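IPT/TIG domain-containing protein BACOVA_02650 (Bacteroides ovatus, PDB 5E7H) binds polysaccharide at the bacterial cell surface, probably capturing xyloglucan before its transport into the periplasm for degradation. Local coordinates at residues A[88-93]-A[255-260]; A[143-148]-A[230-235]; A[159-164]-A[209-214]. All coordinates share one frame; numbering follows the deposited sequence.

Interaction 1: residues A[88-93]-A[255-260]; sequences NVILNY and FRIVRK. With NA (sodium ion), chain I; FMT (formic acid), chain F.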
loop_
_atom_site.group_PDB
_atom_site.type_symbol
_atom_site.label_atom_id
_atom_site.label_comp_id
_atom_site.label_asym_id
_atom_site.label_seq_id
_atom_site.Cartn_x
_atom_site.Cartn_y
_atom_site.Cartn_z
ATOM N N ASN A 88 -11.658 1.791 -3.006
ATOM C CA ASN A 88 -10.706 1.285 -3.985
ATOM C C ASN A 88 -9.990 0.008 -3.531
ATOM O O ASN A 88 -9.233 -0.583 -4.300
ATOM C CB ASN A 88 -9.631 2.354 -4.282
ATOM C CG ASN A 88 -10.178 3.565 -4.989
ATOM O OD1 ASN A 88 -10.685 4.478 -4.343
ATOM N ND2 ASN A 88 -10.073 3.595 -6.315
ATOM N N VAL A 89 -10.217 -0.424 -2.290
ATOM C CA VAL A 89 -9.594 -1.631 -1.770
ATOM C C VAL A 89 -10.231 -2.840 -2.447
ATOM O O VAL A 89 -11.459 -2.944 -2.520
ATOM C CB VAL A 89 -9.739 -1.715 -0.246
ATOM C CG1 VAL A 89 -9.216 -3.029 0.321
ATOM C CG2 VAL A 89 -8.989 -0.543 0.398
ATOM N N ILE A 90 -9.377 -3.745 -2.935
ATOM C CA ILE A 90 -9.816 -4.951 -3.614
ATOM C C ILE A 90 -9.561 -6.216 -2.777
ATOM O O ILE A 90 -10.133 -7.259 -3.065
ATOM C CB ILE A 90 -9.135 -5.087 -4.997
ATOM C CG1 ILE A 90 -7.614 -5.178 -4.890
ATOM C CG2 ILE A 90 -9.560 -3.907 -5.899
ATOM C CD1 ILE A 90 -6.943 -5.633 -6.144
ATOM N N LEU A 91 -8.719 -6.121 -1.747
ATOM C CA LEU A 91 -8.368 -7.286 -0.932
ATOM C C LEU A 91 -7.778 -6.818 0.395
ATOM O O LEU A 91 -6.715 -6.201 0.398
ATOM C CB LEU A 91 -7.383 -8.206 -1.667
ATOM C CG LEU A 91 -6.925 -9.448 -0.904
ATOM C CD1 LEU A 91 -8.046 -10.384 -0.599
ATOM C CD2 LEU A 91 -5.874 -10.152 -1.732
ATOM N N ASN A 92 -8.455 -7.122 1.502
ATOM C CA ASN A 92 -7.885 -6.819 2.830
ATOM C C ASN A 92 -7.955 -7.975 3.828
ATOM O O ASN A 92 -7.503 -7.806 4.957
ATOM C CB ASN A 92 -8.550 -5.566 3.434
ATOM C CG ASN A 92 -10.012 -5.753 3.751
ATOM O OD1 ASN A 92 -10.539 -6.859 3.790
ATOM N ND2 ASN A 92 -10.681 -4.641 4.045
ATOM N N TYR A 93 -8.486 -9.115 3.401
ATOM C CA TYR A 93 -8.571 -10.331 4.230
ATOM C C TYR A 93 -9.446 -10.125 5.470
ATOM O O TYR A 93 -9.400 -10.929 6.429
ATOM C CB TYR A 93 -7.165 -10.796 4.613
ATOM C CG TYR A 93 -6.334 -11.195 3.404
ATOM C CD1 TYR A 93 -6.643 -12.347 2.685
ATOM C CD2 TYR A 93 -5.250 -10.449 3.014
ATOM C CE1 TYR A 93 -5.894 -12.736 1.581
ATOM C CE2 TYR A 93 -4.494 -10.812 1.883
ATOM C CZ TYR A 93 -4.815 -11.971 1.192
ATOM O OH TYR A 93 -4.052 -12.365 0.102
ATOM N N PHE A 255 -4.607 -4.179 -0.546
ATOM C CA PHE A 255 -4.436 -4.045 -1.977
ATOM C C PHE A 255 -5.573 -3.193 -2.518
ATOM O O PHE A 255 -6.735 -3.387 -2.139
ATOM C CB PHE A 255 -4.432 -5.416 -2.679
ATOM C CG PHE A 255 -3.254 -6.286 -2.316
ATOM C CD1 PHE A 255 -2.093 -6.254 -3.078
ATOM C CD2 PHE A 255 -3.312 -7.140 -1.212
ATOM C CE1 PHE A 255 -0.999 -7.051 -2.738
ATOM C CE2 PHE A 255 -2.216 -7.931 -0.865
ATOM C CZ PHE A 255 -1.066 -7.877 -1.632
ATOM N N ARG A 256 -5.238 -2.266 -3.421
ATOM C CA ARG A 256 -6.191 -1.282 -3.916
ATOM C C ARG A 256 -5.765 -0.827 -5.298
ATOM O O ARG A 256 -4.572 -0.767 -5.614
ATOM C CB ARG A 256 -6.292 -0.100 -2.928
ATOM C CG ARG A 256 -4.962 0.573 -2.596
ATOM C CD ARG A 256 -5.058 1.339 -1.268
ATOM N NE ARG A 256 -3.816 2.021 -0.893
ATOM C CZ ARG A 256 -2.917 1.584 -0.021
ATOM N NH1 ARG A 256 -3.023 0.409 0.572
ATOM N NH2 ARG A 256 -1.873 2.363 0.255
ATOM N N ILE A 257 -6.750 -0.518 -6.130
ATOM C CA ILE A 257 -6.515 -0.004 -7.470
ATOM C C ILE A 257 -6.992 1.424 -7.491
ATOM O O ILE A 257 -8.157 1.691 -7.196
ATOM C CB ILE A 257 -7.242 -0.829 -8.563
ATOM C CG1 ILE A 257 -6.691 -2.253 -8.589
ATOM C CG2 ILE A 257 -7.092 -0.156 -9.917
ATOM C CD1 ILE A 257 -7.449 -3.202 -9.499
ATOM N N VAL A 258 -6.084 2.349 -7.812
ATOM C CA VAL A 258 -6.390 3.779 -7.799
ATOM C C VAL A 258 -5.916 4.451 -9.072
ATOM O O VAL A 258 -5.126 3.882 -9.823
ATOM C CB VAL A 258 -5.743 4.483 -6.579
ATOM C CG1 VAL A 258 -6.254 3.903 -5.278
ATOM C CG2 VAL A 258 -4.236 4.363 -6.618
ATOM N N ARG A 259 -6.391 5.671 -9.316
ATOM C CA ARG A 259 -5.921 6.434 -10.466
ATOM C C ARG A 259 -4.495 6.919 -10.235
ATOM O O ARG A 259 -4.120 7.281 -9.118
ATOM C CB ARG A 259 -6.829 7.626 -10.726
ATOM C CG ARG A 259 -8.193 7.237 -11.206
ATOM C CD ARG A 259 -9.109 8.440 -11.241
ATOM N NE ARG A 259 -10.327 8.165 -11.993
ATOM C CZ ARG A 259 -11.360 7.460 -11.536
ATOM N NH1 ARG A 259 -11.365 6.942 -10.307
ATOM N NH2 ARG A 259 -12.413 7.289 -12.313
ATOM N N LYS A 260 -3.700 6.930 -11.295
ATOM C CA LYS A 260 -2.395 7.573 -11.254
ATOM C C LYS A 260 -2.565 9.072 -11.070
ATOM O O LYS A 260 -3.574 9.642 -11.491
ATOM C CB LYS A 260 -1.623 7.289 -12.531
ATOM C CG LYS A 260 -1.116 5.863 -12.650
ATOM C CD LYS A 260 -0.241 5.723 -13.892
ATOM C CE LYS A 260 0.218 4.292 -14.078
ATOM N NZ LYS A 260 1.042 4.148 -15.316
ATOM O OXT LYS A 260 -1.690 9.730 -10.510
HETATM NA NA NA I . -6.541 -5.932 6.766
HETATM C C FMT F . -13.252 -3.568 6.158
HETATM O O1 FMT F . -12.495 -3.384 7.153
HETATM O O2 FMT F . -13.372 -4.722 5.665
HETATM O O HOH W 1 -7.377 -3.494 6.294
#

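Interaction 2: residues A[143-148]-A[230-235]; sequences AQWVNT and NSTHIG. With NA (sodium ion), chain J; FMT (formic acid), chain E.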
loop_
_atom_site.group_PDB
_atom_site.type_symbol
_atom_site.label_atom_id
_atom_site.label_comp_id
_atom_site.label_asym_id
_atom_site.label_seq_id
_atom_site.Cartn_x
_atom_site.Cartn_y
_atom_site.Cartn_z
ATOM N N ALA A 143 -10.301 -11.379 -5.333
ATOM C CA ALA A 143 -10.426 -9.955 -5.153
ATOM C C ALA A 143 -11.876 -9.545 -5.314
ATOM O O ALA A 143 -12.671 -10.228 -5.968
ATOM C CB ALA A 143 -9.570 -9.242 -6.157
ATOM N N GLN A 144 -12.209 -8.401 -4.738
ATOM C CA GLN A 144 -13.439 -7.688 -5.052
ATOM C C GLN A 144 -13.041 -6.485 -5.878
ATOM O O GLN A 144 -12.521 -5.507 -5.343
ATOM C CB GLN A 144 -14.160 -7.275 -3.775
ATOM C CG GLN A 144 -15.448 -6.527 -4.011
ATOM C CD GLN A 144 -16.083 -6.069 -2.717
ATOM O OE1 GLN A 144 -16.508 -4.919 -2.597
ATOM N NE2 GLN A 144 -16.144 -6.964 -1.735
ATOM N N TRP A 145 -13.193 -6.570 -7.203
ATOM C CA TRP A 145 -12.677 -5.487 -8.048
ATOM C C TRP A 145 -13.439 -4.203 -7.748
ATOM O O TRP A 145 -14.594 -4.230 -7.325
ATOM C CB TRP A 145 -12.772 -5.844 -9.541
ATOM C CG TRP A 145 -12.057 -7.134 -9.924
ATOM C CD1 TRP A 145 -12.628 -8.196 -10.548
ATOM C CD2 TRP A 145 -10.677 -7.496 -9.703
ATOM N NE1 TRP A 145 -11.708 -9.194 -10.737
ATOM C CE2 TRP A 145 -10.504 -8.799 -10.229
ATOM C CE3 TRP A 145 -9.566 -6.856 -9.138
ATOM C CZ2 TRP A 145 -9.280 -9.474 -10.180
ATOM C CZ3 TRP A 145 -8.352 -7.529 -9.093
ATOM C CH2 TRP A 145 -8.224 -8.835 -9.611
ATOM N N VAL A 146 -12.775 -3.076 -7.993
ATOM C CA VAL A 146 -13.370 -1.762 -7.746
ATOM C C VAL A 146 -14.589 -1.592 -8.649
ATOM O O VAL A 146 -14.563 -1.923 -9.835
ATOM C CB VAL A 146 -12.349 -0.625 -7.993
ATOM C CG1 VAL A 146 -12.969 0.727 -7.669
ATOM C CG2 VAL A 146 -11.094 -0.851 -7.165
ATOM N N ASN A 147 -15.676 -1.076 -8.082
ATOM C CA ASN A 147 -16.893 -0.836 -8.815
ATOM C C ASN A 147 -16.695 0.193 -9.922
ATOM O O ASN A 147 -15.923 1.132 -9.741
ATOM C CB ASN A 147 -17.966 -0.357 -7.845
ATOM C CG ASN A 147 -19.368 -0.501 -8.396
ATOM O OD1 ASN A 147 -19.772 0.189 -9.334
ATOM N ND2 ASN A 147 -20.130 -1.408 -7.798
ATOM N N THR A 148 -17.403 0.045 -11.035
ATOM C CA THR A 148 -17.278 1.003 -12.138
ATOM C C THR A 148 -17.910 2.357 -11.783
ATOM O O THR A 148 -17.709 3.345 -12.500
ATOM C CB THR A 148 -17.871 0.467 -13.458
ATOM O OG1 THR A 148 -19.231 0.064 -13.274
ATOM C CG2 THR A 148 -17.046 -0.698 -13.975
ATOM N N ASN A 230 -13.553 -11.919 -16.456
ATOM C CA ASN A 230 -14.492 -12.685 -15.627
ATOM C C ASN A 230 -13.756 -13.658 -14.674
ATOM O O ASN A 230 -14.059 -14.869 -14.583
ATOM C CB ASN A 230 -15.489 -13.405 -16.519
ATOM C CG ASN A 230 -16.330 -12.433 -17.368
ATOM O OD1 ASN A 230 -16.510 -11.271 -16.977
ATOM N ND2 ASN A 230 -16.834 -12.893 -18.499
ATOM N N SER A 231 -12.779 -13.101 -13.980
ATOM C CA SER A 231 -11.989 -13.826 -12.984
ATOM C C SER A 231 -11.685 -12.911 -11.825
ATOM O O SER A 231 -11.290 -11.763 -12.038
ATOM C CB SER A 231 -10.688 -14.324 -13.580
ATOM O OG SER A 231 -9.848 -14.852 -12.550
ATOM N N THR A 232 -11.886 -13.389 -10.604
ATOM C CA THR A 232 -11.527 -12.579 -9.444
ATOM C C THR A 232 -10.186 -12.974 -8.835
ATOM O O THR A 232 -9.844 -12.514 -7.753
ATOM C CB THR A 232 -12.609 -12.629 -8.374
ATOM O OG1 THR A 232 -13.026 -13.967 -8.178
ATOM C CG2 THR A 232 -13.826 -11.809 -8.815
ATOM N N HIS A 233 -9.392 -13.760 -9.559
ATOM C CA HIS A 233 -8.060 -14.123 -9.070
ATOM C C HIS A 233 -7.121 -12.945 -8.885
ATOM O O HIS A 233 -6.913 -12.147 -9.789
ATOM C CB HIS A 233 -7.417 -15.112 -10.037
ATOM C CG HIS A 233 -5.968 -15.370 -9.780
ATOM N ND1 HIS A 233 -4.987 -15.106 -10.711
ATOM C CD2 HIS A 233 -5.337 -15.910 -8.710
ATOM C CE1 HIS A 233 -3.816 -15.466 -10.224
ATOM N NE2 HIS A 233 -3.999 -15.951 -9.008
ATOM N N ILE A 234 -6.521 -12.878 -7.696
ATOM C CA ILE A 234 -5.278 -12.135 -7.489
ATOM C C ILE A 234 -4.385 -13.082 -6.709
ATOM O O ILE A 234 -4.833 -13.713 -5.751
ATOM C CB ILE A 234 -5.488 -10.778 -6.764
ATOM C CG1 ILE A 234 -4.156 -10.068 -6.561
ATOM C CG2 ILE A 234 -6.215 -10.972 -5.429
ATOM C CD1 ILE A 234 -4.288 -8.649 -6.036
ATOM N N GLY A 235 -3.122 -13.162 -7.117
ATOM C CA GLY A 235 -2.180 -14.088 -6.499
ATOM C C GLY A 235 -0.885 -13.380 -6.175
ATOM O O GLY A 235 -0.400 -12.562 -6.955
HETATM NA NA NA J . -16.599 -10.095 -14.545
HETATM C C FMT E . -19.872 -3.294 -4.803
HETATM O O1 FMT E . -19.626 -2.210 -4.208
HETATM O O2 FMT E . -19.092 -3.693 -5.711
#

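Interaction 3: residues A[159-164]-A[209-214]; sequences DLKLQF and QCSVSL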
loop_
_atom_site.group_PDB
_atom_site.type_symbol
_atom_site.label_atom_id
_atom_site.label_comp_id
_atom_site.label_asym_id
_atom_site.label_seq_id
_atom_site.Cartn_x
_atom_site.Cartn_y
_atom_site.Cartn_z
ATOM N N ASP A 159 -3.669 4.247 -16.992
ATOM C CA ASP A 159 -3.938 5.366 -16.078
ATOM C C ASP A 159 -4.220 4.906 -14.637
ATOM O O ASP A 159 -4.621 5.725 -13.801
ATOM C CB ASP A 159 -5.123 6.188 -16.581
ATOM C CG ASP A 159 -4.833 6.910 -17.886
ATOM O OD1 ASP A 159 -3.653 6.998 -18.294
ATOM O OD2 ASP A 159 -5.807 7.395 -18.493
ATOM N N LEU A 160 -4.019 3.612 -14.351
ATOM C CA LEU A 160 -4.293 3.032 -13.031
ATOM C C LEU A 160 -3.030 2.441 -12.405
ATOM O O LEU A 160 -2.115 2.004 -13.112
ATOM C CB LEU A 160 -5.373 1.937 -13.148
ATOM C CG LEU A 160 -6.727 2.426 -13.671
ATOM C CD1 LEU A 160 -7.653 1.240 -13.902
ATOM C CD2 LEU A 160 -7.364 3.416 -12.711
ATOM N N LYS A 161 -3.010 2.374 -11.083
ATOM C CA LYS A 161 -1.929 1.708 -10.370
ATOM C C LYS A 161 -2.467 0.792 -9.295
ATOM O O LYS A 161 -3.562 1.000 -8.755
ATOM C CB LYS A 161 -0.941 2.730 -9.777
ATOM C CG LYS A 161 -1.529 3.773 -8.896
ATOM C CD LYS A 161 -0.482 4.859 -8.580
ATOM C CE LYS A 161 -1.084 5.884 -7.672
ATOM N NZ LYS A 161 -0.088 6.947 -7.311
ATOM N N LEU A 162 -1.692 -0.242 -9.004
ATOM C CA LEU A 162 -1.936 -1.132 -7.875
ATOM C C LEU A 162 -1.090 -0.647 -6.719
ATOM O O LEU A 162 0.128 -0.532 -6.855
ATOM C CB LEU A 162 -1.571 -2.571 -8.218
ATOM C CG LEU A 162 -1.691 -3.583 -7.090
ATOM C CD1 LEU A 162 -3.153 -3.822 -6.736
ATOM C CD2 LEU A 162 -1.016 -4.875 -7.475
ATOM N N GLN A 163 -1.736 -0.379 -5.592
ATOM C CA GLN A 163 -1.050 0.017 -4.358
ATOM C C GLN A 163 -1.334 -1.023 -3.303
ATOM O O GLN A 163 -2.386 -1.678 -3.314
ATOM C CB GLN A 163 -1.527 1.376 -3.838
ATOM C CG GLN A 163 -1.186 2.557 -4.655
ATOM C CD GLN A 163 -1.666 3.833 -3.976
ATOM O OE1 GLN A 163 -2.662 3.834 -3.237
ATOM N NE2 GLN A 163 -0.966 4.912 -4.226
ATOM N N PHE A 164 -0.435 -1.132 -2.338
ATOM C CA PHE A 164 -0.677 -1.993 -1.180
ATOM C C PHE A 164 0.284 -1.569 -0.104
ATOM O O PHE A 164 1.281 -0.921 -0.396
ATOM C CB PHE A 164 -0.504 -3.492 -1.502
ATOM C CG PHE A 164 0.788 -3.852 -2.191
ATOM C CD1 PHE A 164 0.902 -3.804 -3.583
ATOM C CD2 PHE A 164 1.887 -4.285 -1.458
ATOM C CE1 PHE A 164 2.098 -4.154 -4.221
ATOM C CE2 PHE A 164 3.067 -4.645 -2.095
ATOM C CZ PHE A 164 3.174 -4.565 -3.458
ATOM N N GLN A 209 4.040 2.100 1.777
ATOM C CA GLN A 209 3.176 1.940 0.631
ATOM C C GLN A 209 4.024 1.548 -0.566
ATOM O O GLN A 209 5.020 2.203 -0.873
ATOM C CB GLN A 209 2.417 3.220 0.335
ATOM C CG GLN A 209 1.596 3.136 -0.947
ATOM C CD GLN A 209 0.823 4.427 -1.192
ATOM O OE1 GLN A 209 -0.347 4.556 -0.826
ATOM N NE2 GLN A 209 1.502 5.399 -1.751
ATOM N N CYS A 210 3.611 0.487 -1.248
ATOM C CA CYS A 210 4.195 0.068 -2.511
ATOM C C CYS A 210 3.200 0.355 -3.625
ATOM O O CYS A 210 1.994 0.225 -3.420
ATOM C CB CYS A 210 4.518 -1.421 -2.507
ATOM S SG CYS A 210 5.678 -1.922 -1.218
ATOM N N SER A 211 3.706 0.702 -4.795
ATOM C CA SER A 211 2.883 1.073 -5.933
ATOM C C SER A 211 3.524 0.546 -7.207
ATOM O O SER A 211 4.730 0.720 -7.402
ATOM C CB SER A 211 2.739 2.603 -6.016
ATOM O OG SER A 211 1.794 2.972 -6.988
ATOM N N VAL A 212 2.734 -0.101 -8.059
ATOM C CA VAL A 212 3.192 -0.436 -9.416
ATOM C C VAL A 212 2.139 -0.035 -10.451
ATOM O O VAL A 212 0.948 -0.010 -10.146
ATOM C CB VAL A 212 3.511 -1.944 -9.570
ATOM C CG1 VAL A 212 4.645 -2.347 -8.630
ATOM C CG2 VAL A 212 2.286 -2.808 -9.321
ATOM N N SER A 213 2.564 0.287 -11.673
ATOM C CA SER A 213 1.587 0.503 -12.734
ATOM C C SER A 213 0.716 -0.744 -12.874
ATOM O O SER A 213 1.206 -1.878 -12.852
ATOM C CB SER A 213 2.267 0.804 -14.068
ATOM O OG SER A 213 2.898 2.068 -14.031
ATOM N N LEU A 214 -0.591 -0.552 -13.027
ATOM C CA LEU A 214 -1.456 -1.711 -13.186
ATOM C C LEU A 214 -1.118 -2.448 -14.480
ATOM O O LEU A 214 -1.321 -3.657 -14.559
ATOM C CB LEU A 214 -2.938 -1.296 -13.159
ATOM C CG LEU A 214 -3.956 -2.451 -13.118
ATOM C CD1 LEU A 214 -3.761 -3.332 -11.878
ATOM C CD2 LEU A 214 -5.398 -1.905 -13.139
HETATM O O HOH W 2 1.712 5.539 -5.509
#

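Interaction 1: residues A[88-93]-A[255-260]
F255 O draws two successive backbone N-H groups of the other segment: I90 N bonds to it at 2.8 Å, and L91 N makes a weak bond to this F255 O at 3.4 Å. V89 adds a CA-H...O contact to the same oxygen. This sharing shifts the register by one residue between the non-hydrogen-bonded pair V89-R256 and the hydrogen-bonded pair L91-F255, a beta bulge. In return L91 O takes a weak bond from F255 N and sits in the plane of the F255 ring at its edge. The pairing joins the short strand 89-91, antiparallel, to strand 246-259 near the C-terminus, within the xyloglucan-binding domain. L91 and F255 point the same way, side by side, with L91 CD2 4.0 Å from F255 CD2; both reach strand 233-240 of a second sheet, at I234 and V236 respectively. A first torsion of 61° puts I90 CG1 3.9 Å from F255 CB, and I90 CD1 reaches I257 CD1. N88 grips I257 twice: N88 O accepts from I257 N at 3.1 Å, while N88 ND2 donates to I257 O at 2.8 Å, in the carbonyl plane. V258 CG1 packs against N88 CB, the two side chains crossing at about a right angle. The guanidinium of R256 leads away to N254 O and a salt bridge with E165. N92 O binds a sodium ion, joined there by N119, T121 and D253.

Interaction 2: residues A[143-148]-A[230-235]
The indole of W145 reaches the backbone of S231-H233 with its edge, its first torsion of -57° setting CG beside the backbone N and anti to the carbonyl carbon. Beyond CB and CG, CD1 lies at the fringe of the contact, near T232 CG2. NE1 makes the polar link: it donates to S231 O at 2.9 Å, the oxygen only 5° out of the ring plane. CE2 and CZ2 follow, both near S231 O, and CZ2 also lies 3.6 Å from H233 O; CH2 at the tip meets H233 O again and, more loosely, I234 CB at 4.4 Å. One indole face carries A143 CB, offset toward the rim, and F226 meets the ring edge-to-face. The pairing joins the loop after strand 133-142 to the residues that lead into strand 233-240; these two strands are neighbours in a five-stranded antiparallel sheet of the xyloglucan-binding domain. Here A143 N donates to T232 O at 2.7 Å, nearly straight. A143 CB also packs on I234 CG2 at 3.8 Å, and T232 CB lies 3.4 Å from A143 O, while T232 OG1 bonds to N142. S231 OG accepts from H233 N at 3.2 Å, an ST turn at the bend that carries S231 O. Just before it, N230 OD1 binds a sodium ion shared with L227 O.

Interaction 3: residues A[159-164]-A[209-214]
C210 lies over one face of the F164 ring, its CB 3.8 Å from the centroid and 23° off the normal, with SG more oblique, nearest CE2. L162 and V212 share this side of the antiparallel strand pair, L162 CB 4.0 Å from V212 CG2; beyond them L160 and L214 run side by side, L160 CB 3.8 Å from L214 CD2. I179 and M181 of another sheet meet this apolar side, as in a beta-sandwich core. The other side is polar. K161, extended beyond CG, passes S211 OG, 3.4 Å from its CD, and its NZ donates to a water that also accepts from Q163 NE2 and is hydrogen-bonded to S211 OG. The Q163 and Q209 side chains cross obliquely, amide planes 36° apart, with Q163 OE1 and Q209 OE1 3.4 Å from each other and not bonded; Q209 NE2 bonds to S197 OG. An alanine in place of Q163 would probably leave R256 NE and T11 OG1 without this acceptor and the water without one donor, and open a gap beside the Q209 amide. Since R256 and T11 each bond to both of these oxygens, the positive guanidinium and the neighbouring donors probably offset the repulsion between two buried acceptors.

All three contacts belong to the xyloglucan-binding domain and are nested along the chain: interaction 1 closes the longest loop, interaction 2 lies within it and interaction 3 within that. Interactions 1 and 3 share a sheet, their centres about 9 Å apart, because strand 246-259 neighbours strand 160-168; R256 O meets Q163 N there. Interaction 2 has its centre about 10 Å from that of interaction 1, which it touches through I90 O and Q144 N, and involves strand 233-240 of the other sheet. Interactions 2 and 3, with centres about 15 Å apart, do not touch. Interaction 1 therefore lies between them, 88-93 meeting 143-148 and 255-260 meeting 159-164 and 209-214, and the domain's first and last strands meet beside both.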